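Local coordinates for protein arginyl-tRNA synthetase, putative (Plasmodium falciparum, PDB 5JLD) that probably joins L-arginine to its cognate tRNA(Arg) at the expense of ATP, as an aminoacyl-tRNA synthetase of class 1, at residues Cys581-Leu584 / Lys588-Glu591; Lys24-Ile29 / Gln67-Phe72; Gly323-Asp328 / Leu353-Thr358. All coordinates share one frame; numbering follows the deposited sequence.

Interaction 1. Residues Cys581-Leu584 / Lys588-Glu591; sequences CMEL and KPIE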
ATOM      1  N   CYS A 581      -6.479  -9.544  -5.568  1.00 48.08           N
ATOM      2  CA  CYS A 581      -5.273  -8.748  -5.830  1.00 43.42           C
ATOM      3  C   CYS A 581      -5.610  -7.432  -6.525  1.00 42.63           C
ATOM      4  O   CYS A 581      -5.035  -6.385  -6.206  1.00 42.51           O
ATOM      5  CB  CYS A 581      -4.275  -9.525  -6.699  1.00 46.45           C
ATOM      6  SG  CYS A 581      -3.300 -10.825  -5.865  1.00 43.93           S
ATOM      7  N   MET A 582      -6.518  -7.511  -7.498  1.00 37.46           N
ATOM      8  CA  MET A 582      -6.915  -6.364  -8.278  1.00 48.91           C
ATOM      9  C   MET A 582      -7.564  -5.326  -7.365  1.00 46.51           C
ATOM     10  O   MET A 582      -7.200  -4.155  -7.401  1.00 45.17           O
ATOM     11  CB  MET A 582      -7.877  -6.774  -9.397  1.00 49.41           C
ATOM     12  CG  MET A 582      -7.201  -7.353 -10.619  1.00 53.21           C
ATOM     13  SD  MET A 582      -8.392  -7.962 -11.832  1.00 58.22           S
ATOM     14  CE  MET A 582      -8.875  -6.459 -12.642  1.00 52.39           C
ATOM     15  N   GLU A 583      -8.492  -5.797  -6.533  1.00 42.83           N
ATOM     16  CA  GLU A 583      -9.200  -4.949  -5.581  1.00 44.66           C
ATOM     17  C   GLU A 583      -8.270  -4.313  -4.552  1.00 46.66           C
ATOM     18  O   GLU A 583      -8.420  -3.144  -4.222  1.00 43.12           O
ATOM     19  CB  GLU A 583     -10.281  -5.754  -4.867  1.00 44.63           C
ATOM     20  CG  GLU A 583     -11.445  -6.106  -5.770  1.00 52.47           C
ATOM     21  CD  GLU A 583     -12.378  -7.106  -5.131  1.00 62.06           C
ATOM     22  OE1 GLU A 583     -11.979  -7.722  -4.115  1.00 61.83           O
ATOM     23  OE2 GLU A 583     -13.505  -7.281  -5.649  1.00 66.72           O
ATOM     24  N   LEU A 584      -7.306  -5.075  -4.051  1.00 41.18           N
ATOM     25  CA  LEU A 584      -6.372  -4.542  -3.070  1.00 39.69           C
ATOM     26  C   LEU A 584      -5.566  -3.387  -3.664  1.00 45.42           C
ATOM     27  O   LEU A 584      -5.111  -2.496  -2.941  1.00 51.18           O
ATOM     28  CB  LEU A 584      -5.428  -5.635  -2.559  1.00 34.19           C
ATOM     29  CG  LEU A 584      -6.009  -6.728  -1.652  1.00 44.86           C
ATOM     30  CD1 LEU A 584      -4.961  -7.787  -1.355  1.00 34.52           C
ATOM     31  CD2 LEU A 584      -6.594  -6.179  -0.345  1.00 43.73           C
ATOM     32  N   LYS A 588     -10.870  -2.428 -10.545  1.00 44.48           N
ATOM     33  CA  LYS A 588     -12.173  -3.085 -10.591  1.00 47.87           C
ATOM     34  C   LYS A 588     -12.209  -4.191 -11.627  1.00 53.72           C
ATOM     35  O   LYS A 588     -12.170  -3.923 -12.830  1.00 57.27           O
ATOM     36  CB  LYS A 588     -13.286  -2.084 -10.900  1.00 44.49           C
ATOM     37  CG  LYS A 588     -13.502  -1.030  -9.823  1.00 47.39           C
ATOM     38  CD  LYS A 588     -14.421   0.059 -10.357  1.00 58.07           C
ATOM     39  CE  LYS A 588     -15.027   0.874  -9.232  1.00 57.97           C
ATOM     40  NZ  LYS A 588     -15.938   1.909  -9.780  1.00 59.75           N
ATOM     41  N   PRO A 589     -12.286  -5.443 -11.164  1.00 55.78           N
ATOM     42  CA  PRO A 589     -12.408  -6.561 -12.102  1.00 55.97           C
ATOM     43  C   PRO A 589     -13.667  -6.439 -12.954  1.00 56.41           C
ATOM     44  O   PRO A 589     -14.732  -6.102 -12.427  1.00 53.56           O
ATOM     45  CB  PRO A 589     -12.467  -7.791 -11.185  1.00 47.82           C
ATOM     46  CG  PRO A 589     -11.713  -7.364  -9.947  1.00 49.24           C
ATOM     47  CD  PRO A 589     -12.095  -5.897  -9.774  1.00 57.15           C
ATOM     48  N   ILE A 590     -13.511  -6.667 -14.257  1.00 60.19           N
ATOM     49  CA  ILE A 590     -14.613  -6.770 -15.205  1.00 61.79           C
ATOM     50  C   ILE A 590     -14.682  -8.217 -15.681  1.00 67.69           C
ATOM     51  O   ILE A 590     -13.680  -8.775 -16.138  1.00 59.78           O
ATOM     52  CB  ILE A 590     -14.426  -5.842 -16.424  1.00 64.53           C
ATOM     53  CG1 ILE A 590     -13.800  -4.501 -16.008  1.00 61.88           C
ATOM     54  CG2 ILE A 590     -15.748  -5.668 -17.179  1.00 66.70           C
ATOM     55  CD1 ILE A 590     -14.782  -3.486 -15.511  1.00 59.25           C
ATOM     56  N   GLU A 591     -15.861  -8.821 -15.577  1.00 73.46           N
ATOM     57  CA  GLU A 591     -16.008 -10.242 -15.852  1.00 77.58           C
ATOM     58  C   GLU A 591     -16.103 -10.552 -17.343  1.00 77.87           C
ATOM     59  O   GLU A 591     -15.505 -11.518 -17.809  1.00 76.70           O
ATOM     60  CB  GLU A 591     -17.232 -10.795 -15.123  1.00 81.86           C
ATOM     61  CG  GLU A 591     -16.976 -11.132 -13.662  1.00 80.66           C
ATOM     62  CD  GLU A 591     -17.977 -12.128 -13.111  1.00 81.66           C
TER

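Interaction 2. Residues Lys24-Ile29 / Gln67-Phe72; sequences KCFPSI and QKISEF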
ATOM      1  N   LYS A  24      20.105 -26.343  16.678  1.00 48.75           N
ATOM      2  CA  LYS A  24      20.489 -27.707  17.036  1.00 50.78           C
ATOM      3  C   LYS A  24      21.952 -27.992  16.645  1.00 63.32           C
ATOM      4  O   LYS A  24      22.709 -28.625  17.398  1.00 59.76           O
ATOM      5  CB  LYS A  24      19.540 -28.695  16.358  1.00 53.68           C
ATOM      6  CG  LYS A  24      19.626 -30.135  16.851  1.00 63.79           C
ATOM      7  CD  LYS A  24      18.584 -31.011  16.154  1.00 63.51           C
ATOM      8  CE  LYS A  24      18.906 -32.498  16.292  1.00 63.58           C
ATOM      9  NZ  LYS A  24      18.126 -33.332  15.322  1.00 57.42           N
ATOM     10  N   CYS A  25      22.343 -27.515  15.463  1.00 61.56           N
ATOM     11  CA  CYS A  25      23.707 -27.681  14.966  1.00 58.77           C
ATOM     12  C   CYS A  25      24.720 -26.943  15.824  1.00 54.61           C
ATOM     13  O   CYS A  25      25.780 -27.470  16.143  1.00 58.95           O
ATOM     14  CB  CYS A  25      23.828 -27.169  13.530  1.00 57.29           C
ATOM     15  SG  CYS A  25      23.063 -28.205  12.308  1.00 48.58           S
ATOM     16  N   PHE A  26      24.387 -25.705  16.170  1.00 49.58           N
ATOM     17  CA  PHE A  26      25.304 -24.865  16.912  1.00 56.05           C
ATOM     18  C   PHE A  26      24.591 -24.221  18.109  1.00 52.66           C
ATOM     19  O   PHE A  26      24.231 -23.049  18.057  1.00 55.73           O
ATOM     20  CB  PHE A  26      25.899 -23.814  15.974  1.00 57.78           C
ATOM     21  CG  PHE A  26      26.430 -24.391  14.677  1.00 58.08           C
ATOM     22  CD1 PHE A  26      27.618 -25.116  14.659  1.00 59.00           C
ATOM     23  CD2 PHE A  26      25.742 -24.212  13.482  1.00 56.25           C
ATOM     24  CE1 PHE A  26      28.120 -25.654  13.472  1.00 54.42           C
ATOM     25  CE2 PHE A  26      26.231 -24.746  12.291  1.00 53.62           C
ATOM     26  CZ  PHE A  26      27.422 -25.471  12.287  1.00 51.53           C
ATOM     27  N   PRO A  27      24.388 -24.999  19.188  1.00 50.97           N
ATOM     28  CA  PRO A  27      23.549 -24.615  20.340  1.00 58.15           C
ATOM     29  C   PRO A  27      23.823 -23.225  20.903  1.00 74.36           C
ATOM     30  O   PRO A  27      22.872 -22.503  21.221  1.00 78.50           O
ATOM     31  CB  PRO A  27      23.876 -25.688  21.379  1.00 54.90           C
ATOM     32  CG  PRO A  27      24.246 -26.894  20.564  1.00 56.77           C
ATOM     33  CD  PRO A  27      24.927 -26.370  19.325  1.00 54.05           C
ATOM     34  N   SER A  28      25.092 -22.844  21.005  1.00 87.05           N
ATOM     35  CA  SER A  28      25.449 -21.554  21.580  1.00 98.01           C
ATOM     36  C   SER A  28      25.827 -20.561  20.484  1.00 96.99           C
ATOM     37  O   SER A  28      26.900 -19.957  20.518  1.00101.46           O
ATOM     38  CB  SER A  28      26.593 -21.727  22.584  1.00106.05           C
ATOM     39  OG  SER A  28      27.060 -20.484  23.077  1.00111.59           O
ATOM     40  N   ILE A  29      24.937 -20.392  19.509  1.00 86.26           N
ATOM     41  CA  ILE A  29      25.172 -19.465  18.409  1.00 76.51           C
ATOM     42  C   ILE A  29      24.044 -18.450  18.337  1.00 71.52           C
ATOM     43  O   ILE A  29      22.896 -18.759  18.658  1.00 82.96           O
ATOM     44  CB  ILE A  29      25.309 -20.209  17.043  1.00 63.70           C
ATOM     45  CG1 ILE A  29      26.207 -19.438  16.075  1.00 60.60           C
ATOM     46  CG2 ILE A  29      23.943 -20.488  16.404  1.00 67.10           C
ATOM     47  CD1 ILE A  29      26.383 -20.141  14.735  1.00 59.80           C
ATOM     48  N   GLN A  67      29.958 -25.618   2.257  1.00 45.55           N
ATOM     49  CA  GLN A  67      29.039 -26.682   1.859  1.00 47.87           C
ATOM     50  C   GLN A  67      28.904 -27.747   2.947  1.00 43.23           C
ATOM     51  O   GLN A  67      27.824 -28.281   3.157  1.00 44.39           O
ATOM     52  CB  GLN A  67      29.465 -27.335   0.529  1.00 43.62           C
ATOM     53  CG  GLN A  67      28.386 -28.297  -0.000  1.00 48.60           C
ATOM     54  CD  GLN A  67      28.531 -28.661  -1.465  1.00 47.45           C
ATOM     55  OE1 GLN A  67      29.623 -28.619  -2.031  1.00 46.79           O
ATOM     56  NE2 GLN A  67      27.406 -28.990  -2.097  1.00 42.76           N
ATOM     57  N   LYS A  68      29.987 -28.052   3.649  1.00 44.34           N
ATOM     58  CA  LYS A  68      29.877 -29.021   4.732  1.00 51.65           C
ATOM     59  C   LYS A  68      28.971 -28.541   5.863  1.00 47.55           C
ATOM     60  O   LYS A  68      28.187 -29.313   6.423  1.00 50.89           O
ATOM     61  CB  LYS A  68      31.252 -29.380   5.271  1.00 58.38           C
ATOM     62  CG  LYS A  68      32.208 -29.837   4.187  1.00 64.20           C
ATOM     63  CD  LYS A  68      33.102 -30.908   4.735  1.00 71.09           C
ATOM     64  CE  LYS A  68      33.950 -30.367   5.868  1.00 74.42           C
ATOM     65  NZ  LYS A  68      35.177 -31.173   6.031  1.00 85.19           N
ATOM     66  N   ILE A  69      29.049 -27.255   6.169  1.00 46.32           N
ATOM     67  CA  ILE A  69      28.152 -26.672   7.155  1.00 42.55           C
ATOM     68  C   ILE A  69      26.713 -26.801   6.664  1.00 44.00           C
ATOM     69  O   ILE A  69      25.821 -27.233   7.412  1.00 45.56           O
ATOM     70  CB  ILE A  69      28.521 -25.205   7.434  1.00 45.92           C
ATOM     71  CG1 ILE A  69      29.920 -25.148   8.070  1.00 53.48           C
ATOM     72  CG2 ILE A  69      27.455 -24.500   8.304  1.00 41.30           C
ATOM     73  CD1 ILE A  69      30.288 -23.771   8.648  1.00 56.47           C
ATOM     74  N   SER A  70      26.483 -26.485   5.393  1.00 45.17           N
ATOM     75  CA  SER A  70      25.111 -26.565   4.904  1.00 47.75           C
ATOM     76  C   SER A  70      24.603 -28.008   4.966  1.00 42.97           C
ATOM     77  O   SER A  70      23.431 -28.239   5.242  1.00 44.53           O
ATOM     78  CB  SER A  70      24.996 -26.005   3.487  1.00 46.53           C
ATOM     79  OG  SER A  70      25.497 -26.895   2.533  1.00 50.57           O
ATOM     80  N   GLU A  71      25.501 -28.968   4.754  1.00 41.81           N
ATOM     81  CA  GLU A  71      25.148 -30.384   4.838  1.00 47.36           C
ATOM     82  C   GLU A  71      24.802 -30.816   6.276  1.00 49.32           C
ATOM     83  O   GLU A  71      23.883 -31.602   6.499  1.00 45.60           O
ATOM     84  CB  GLU A  71      26.297 -31.236   4.286  1.00 46.37           C
ATOM     85  CG  GLU A  71      25.843 -32.286   3.316  1.00 59.25           C
ATOM     86  CD  GLU A  71      25.259 -31.702   2.049  1.00 64.41           C
ATOM     87  OE1 GLU A  71      25.969 -30.938   1.372  1.00 77.07           O
ATOM     88  OE2 GLU A  71      24.101 -32.026   1.713  1.00 64.69           O
ATOM     89  N   PHE A  72      25.547 -30.312   7.252  1.00 46.05           N
ATOM     90  CA  PHE A  72      25.182 -30.537   8.652  1.00 56.00           C
ATOM     91  C   PHE A  72      23.755 -29.976   8.942  1.00 52.61           C
ATOM     92  O   PHE A  72      22.862 -30.687   9.484  1.00 49.85           O
ATOM     93  CB  PHE A  72      26.251 -29.904   9.552  1.00 57.20           C
ATOM     94  CG  PHE A  72      26.139 -30.265  11.005  1.00 51.21           C
ATOM     95  CD1 PHE A  72      25.816 -31.555  11.398  1.00 44.09           C
ATOM     96  CD2 PHE A  72      26.393 -29.309  11.984  1.00 46.98           C
ATOM     97  CE1 PHE A  72      25.731 -31.882  12.745  1.00 50.78           C
ATOM     98  CE2 PHE A  72      26.305 -29.624  13.327  1.00 48.36           C
ATOM     99  CZ  PHE A  72      25.970 -30.911  13.712  1.00 47.98           C
TER

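Interaction 3. Residues Gly323-Asp328 / Leu353-Thr358; sequences GYDSTD and LTHFET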
ATOM      1  N   GLY A 323       4.864  27.608  15.750  1.00 51.22           N
ATOM      2  CA  GLY A 323       5.860  27.338  14.709  1.00 53.41           C
ATOM      3  C   GLY A 323       5.318  26.438  13.611  1.00 53.22           C
ATOM      4  O   GLY A 323       4.361  25.694  13.839  1.00 49.74           O
ATOM      5  N   TYR A 324       5.915  26.469  12.421  1.00 53.22           N
ATOM      6  CA  TYR A 324       5.298  25.742  11.312  1.00 53.95           C
ATOM      7  C   TYR A 324       5.461  24.213  11.401  1.00 53.07           C
ATOM      8  O   TYR A 324       4.941  23.489  10.553  1.00 57.97           O
ATOM      9  CB  TYR A 324       5.802  26.258   9.953  1.00 59.45           C
ATOM     10  CG  TYR A 324       7.295  26.238   9.660  1.00 66.23           C
ATOM     11  CD1 TYR A 324       7.993  25.038   9.509  1.00 65.58           C
ATOM     12  CD2 TYR A 324       7.991  27.432   9.454  1.00 70.12           C
ATOM     13  CE1 TYR A 324       9.358  25.028   9.208  1.00 69.16           C
ATOM     14  CE2 TYR A 324       9.352  27.435   9.156  1.00 74.66           C
ATOM     15  CZ  TYR A 324      10.030  26.228   9.033  1.00 75.41           C
ATOM     16  OH  TYR A 324      11.374  26.228   8.737  1.00 74.42           O
ATOM     17  N   ASP A 325       6.125  23.728  12.447  1.00 46.00           N
ATOM     18  CA  ASP A 325       6.231  22.286  12.669  1.00 47.14           C
ATOM     19  C   ASP A 325       5.309  21.811  13.802  1.00 45.04           C
ATOM     20  O   ASP A 325       5.264  20.617  14.119  1.00 44.67           O
ATOM     21  CB  ASP A 325       7.689  21.912  12.968  1.00 46.64           C
ATOM     22  CG  ASP A 325       8.584  22.091  11.758  1.00 48.30           C
ATOM     23  OD1 ASP A 325       8.179  21.621  10.678  1.00 46.18           O
ATOM     24  OD2 ASP A 325       9.661  22.730  11.874  1.00 52.12           O
ATOM     25  N   SER A 326       4.575  22.751  14.401  1.00 44.97           N
ATOM     26  CA  SER A 326       3.749  22.462  15.579  1.00 39.92           C
ATOM     27  C   SER A 326       2.531  21.610  15.224  1.00 39.22           C
ATOM     28  O   SER A 326       2.134  20.715  15.980  1.00 41.85           O
ATOM     29  CB  SER A 326       3.301  23.766  16.249  1.00 46.76           C
ATOM     30  OG  SER A 326       2.619  24.613  15.334  1.00 50.26           O
ATOM     31  N   THR A 327       1.949  21.856  14.055  1.00 45.49           N
ATOM     32  CA  THR A 327       0.796  21.058  13.625  1.00 48.73           C
ATOM     33  C   THR A 327       1.128  19.561  13.451  1.00 48.62           C
ATOM     34  O   THR A 327       0.340  18.703  13.849  1.00 45.11           O
ATOM     35  CB  THR A 327       0.198  21.596  12.304  1.00 51.78           C
ATOM     36  OG1 THR A 327      -0.317  22.917  12.518  1.00 55.56           O
ATOM     37  CG2 THR A 327      -0.930  20.694  11.809  1.00 46.79           C
ATOM     38  N   ASP A 328       2.277  19.228  12.871  1.00 44.29           N
ATOM     39  CA  ASP A 328       2.575  17.795  12.636  1.00 43.10           C
ATOM     40  C   ASP A 328       2.783  17.063  13.970  1.00 40.94           C
ATOM     41  O   ASP A 328       2.249  15.963  14.210  1.00 41.47           O
ATOM     42  CB  ASP A 328       3.802  17.637  11.749  1.00 44.27           C
ATOM     43  CG  ASP A 328       3.543  18.048  10.310  1.00 53.23           C
ATOM     44  OD1 ASP A 328       2.376  18.026   9.871  1.00 52.27           O
ATOM     45  OD2 ASP A 328       4.518  18.373   9.606  1.00 61.61           O
ATOM     46  N   LEU A 353      10.860  13.036   3.945  1.00 52.39           N
ATOM     47  CA  LEU A 353      11.332  11.928   4.802  1.00 52.99           C
ATOM     48  C   LEU A 353      12.017  12.379   6.089  1.00 47.85           C
ATOM     49  O   LEU A 353      11.571  12.049   7.187  1.00 52.46           O
ATOM     50  CB  LEU A 353      12.302  11.024   4.023  1.00 41.00           C
ATOM     51  CG  LEU A 353      13.074   9.948   4.810  1.00 55.09           C
ATOM     52  CD1 LEU A 353      12.151   9.036   5.655  1.00 46.31           C
ATOM     53  CD2 LEU A 353      13.954   9.105   3.857  1.00 54.89           C
ATOM     54  N   THR A 354      13.101  13.133   5.928  1.00 42.78           N
ATOM     55  CA  THR A 354      13.885  13.646   7.040  1.00 48.16           C
ATOM     56  C   THR A 354      12.979  14.356   8.043  1.00 53.03           C
ATOM     57  O   THR A 354      12.993  14.044   9.254  1.00 52.73           O
ATOM     58  CB  THR A 354      14.982  14.609   6.529  1.00 56.90           C
ATOM     59  OG1 THR A 354      15.715  13.973   5.474  1.00 62.87           O
ATOM     60  CG2 THR A 354      15.922  15.021   7.644  1.00 55.45           C
ATOM     61  N   HIS A 355      12.144  15.253   7.515  1.00 48.55           N
ATOM     62  CA  HIS A 355      11.185  15.985   8.338  1.00 49.31           C
ATOM     63  C   HIS A 355      10.434  15.006   9.223  1.00 50.98           C
ATOM     64  O   HIS A 355      10.473  15.129  10.458  1.00 51.16           O
ATOM     65  CB  HIS A 355      10.230  16.785   7.451  1.00 49.27           C
ATOM     66  CG  HIS A 355       9.071  17.378   8.182  1.00 53.25           C
ATOM     67  ND1 HIS A 355       9.163  18.549   8.907  1.00 46.77           N
ATOM     68  CD2 HIS A 355       7.788  16.959   8.297  1.00 48.51           C
ATOM     69  CE1 HIS A 355       7.984  18.822   9.435  1.00 49.17           C
ATOM     70  NE2 HIS A 355       7.132  17.880   9.073  1.00 45.37           N
ATOM     71  N   PHE A 356       9.844  13.965   8.622  1.00 49.37           N
ATOM     72  CA  PHE A 356       9.006  13.092   9.449  1.00 49.49           C
ATOM     73  C   PHE A 356       9.870  12.233  10.369  1.00 48.34           C
ATOM     74  O   PHE A 356       9.477  11.948  11.516  1.00 50.83           O
ATOM     75  CB  PHE A 356       8.048  12.239   8.597  1.00 44.56           C
ATOM     76  CG  PHE A 356       6.853  13.014   8.126  1.00 51.54           C
ATOM     77  CD1 PHE A 356       5.805  13.300   9.009  1.00 53.56           C
ATOM     78  CD2 PHE A 356       6.800  13.524   6.836  1.00 49.41           C
ATOM     79  CE1 PHE A 356       4.706  14.056   8.602  1.00 48.65           C
ATOM     80  CE2 PHE A 356       5.705  14.291   6.414  1.00 52.07           C
ATOM     81  CZ  PHE A 356       4.654  14.555   7.297  1.00 52.04           C
ATOM     82  N   GLU A 357      11.069  11.890   9.913  1.00 46.90           N
ATOM     83  CA  GLU A 357      11.962  11.135  10.774  1.00 53.04           C
ATOM     84  C   GLU A 357      12.286  12.018  11.979  1.00 39.94           C
ATOM     85  O   GLU A 357      12.278  11.546  13.129  1.00 48.21           O
ATOM     86  CB  GLU A 357      13.225  10.691  10.018  1.00 56.25           C
ATOM     87  CG  GLU A 357      12.970   9.495   9.118  1.00 63.26           C
ATOM     88  CD  GLU A 357      14.239   8.817   8.636  1.00 70.23           C
ATOM     89  OE1 GLU A 357      15.153   9.526   8.163  1.00 72.43           O
ATOM     90  OE2 GLU A 357      14.319   7.571   8.740  1.00 74.28           O
ATOM     91  N   THR A 358      12.472  13.311  11.723  1.00 42.63           N
ATOM     92  CA  THR A 358      12.783  14.226  12.829  1.00 53.03           C
ATOM     93  C   THR A 358      11.584  14.312  13.774  1.00 52.51           C
ATOM     94  O   THR A 358      11.742  14.472  14.984  1.00 45.93           O
ATOM     95  CB  THR A 358      13.153  15.645  12.360  1.00 51.94           C
ATOM     96  OG1 THR A 358      14.197  15.589  11.378  1.00 51.90           O
ATOM     97  CG2 THR A 358      13.627  16.485  13.543  1.00 61.06           C
TER

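Interaction 1. Residues Cys581-Leu584 / Lys588-Glu591
M582 reaches out from the last turn of helix 564-584 and lays its thioether against the ring of P589. Its CB and SD both meet CG of P589, with SD of M582 at 3.9 Å from that atom. The two side chains run past each other in opposite directions. A bend at the last torsion (chi3 80°) turns the M582 methyl back to the main chain of P589. CE of M582 stands 3.6 Å from CA of P589. CE of M582 is also 4.2 Å from C of K588. E583, one residue along the helix, adds a smaller touch with its CG, 4.1 Å from CD of P589. The E583 side chain crosses the proline ring at about a right angle. This is a chain end folding back after a helix. Both segments belong to the DALR anticodon-binding domain, a helical bundle, and helix 564-584 is the final helix of the chain. The side-chain contacts are apolar. M582 is buried, and it also packs on I480 and Y483 of helix 476-492 and on M542 of helix 536-556. P589 shares Y483 with it. The CB of K588 points away, and its NZ makes a salt bridge to D267.

Interaction 2. Residues Lys24-Ile29 / Gln67-Phe72
In the N-terminal domain characteristic of arginyl-tRNA synthetases, the end of helix 10-25 packs on helix 66-75 through a cysteine sulfur-aromatic contact. C25 is the last residue of its helix. Its SG lies over one face of the F72 ring, 3.8 Å from the centroid and 24° off the ring normal. CB of C25 lies 3.5 Å from CE2 of F72. The F72 side chain points across to C25 because CG is anti to its backbone N (chi1 -170°). F26 is the first residue past the helix. Its ring forms an offset edge-to-face pair with F72, in which F72 presents the edge. The centroids of the F26 and F72 rings are 5.8 Å apart and the planes meet at 73°. CZ of F26 sits near the plane of the F72 ring, 4.0 Å from CD2 of F72. The same F26 CZ touches the CG2 branch of I69, 4.1 Å away. C25 and I69 are buried, and the segments meet through sulfur-aromatic, ring-ring and apolar contacts. I69 continues onto A50 and Y54 of helix 49-57. Y63, in the loop before helix 66-75, touches both I69 and F72.

Interaction 3. Residues Gly323-Asp328 / Leu353-Thr358
H355 crosses from helix 353-364 to two aspartates, D325 and D328. Its CB starts toward them, and CG stands anti to the backbone N (chi1 170°), which carries the imidazole out from the helix. Beyond CG, CD2 of H355 passes over the centre of the neighbouring F356 ring, 3.8 Å above its plane. On the other branch, ND1 of H355 is 3.7 Å from OD1 of D325. CE1 of H355 is closer, 3.1 Å from OD1 of D325, which lies at the ring edge. Both segments lie in the synthetase catalytic domain, whose core is a parallel sheet of Rossmann type. Helix 326-337 leads into strand 343-349 of that sheet, and helix 353-364 follows the strand. At the tip, NE2 of H355 donates a hydrogen bond of 2.7 Å to OD2 of D328, with an N-H...O angle of 160°. OD2 of D328 lies near the imidazole plane. It is met on its anti side, somewhat out of the carboxylate plane. The D328 carboxylate is turned 73° from the ring. D328 belongs to the first turn of helix 326-337. D325 sits in the type I turn G323-S326 that leads into it, and its other oxygen, OD2, accepts from the backbone N of F314.

The three contacts occupy three different parts of the chain and follow one another in sequence without touching. Interaction 2 is in the N-terminal domain, interaction 3 in the catalytic domain and interaction 1 in the anticodon-binding domain. Interactions 1 and 3 are the nearest pair, with centres about 37 Å apart and nearest atoms about 22 Å apart. They lie on opposite sides of the chain's centre. Interaction 2 is far from both, its centre about 46 Å from that of interaction 1 and about 48 Å from that of interaction 3. Interaction 1 is apolar packing; interaction 2 adds sulfur-aromatic and ring-ring contacts. Interaction 3 is polar, and it alone belongs to the domain that carries out aminoacylation in this family.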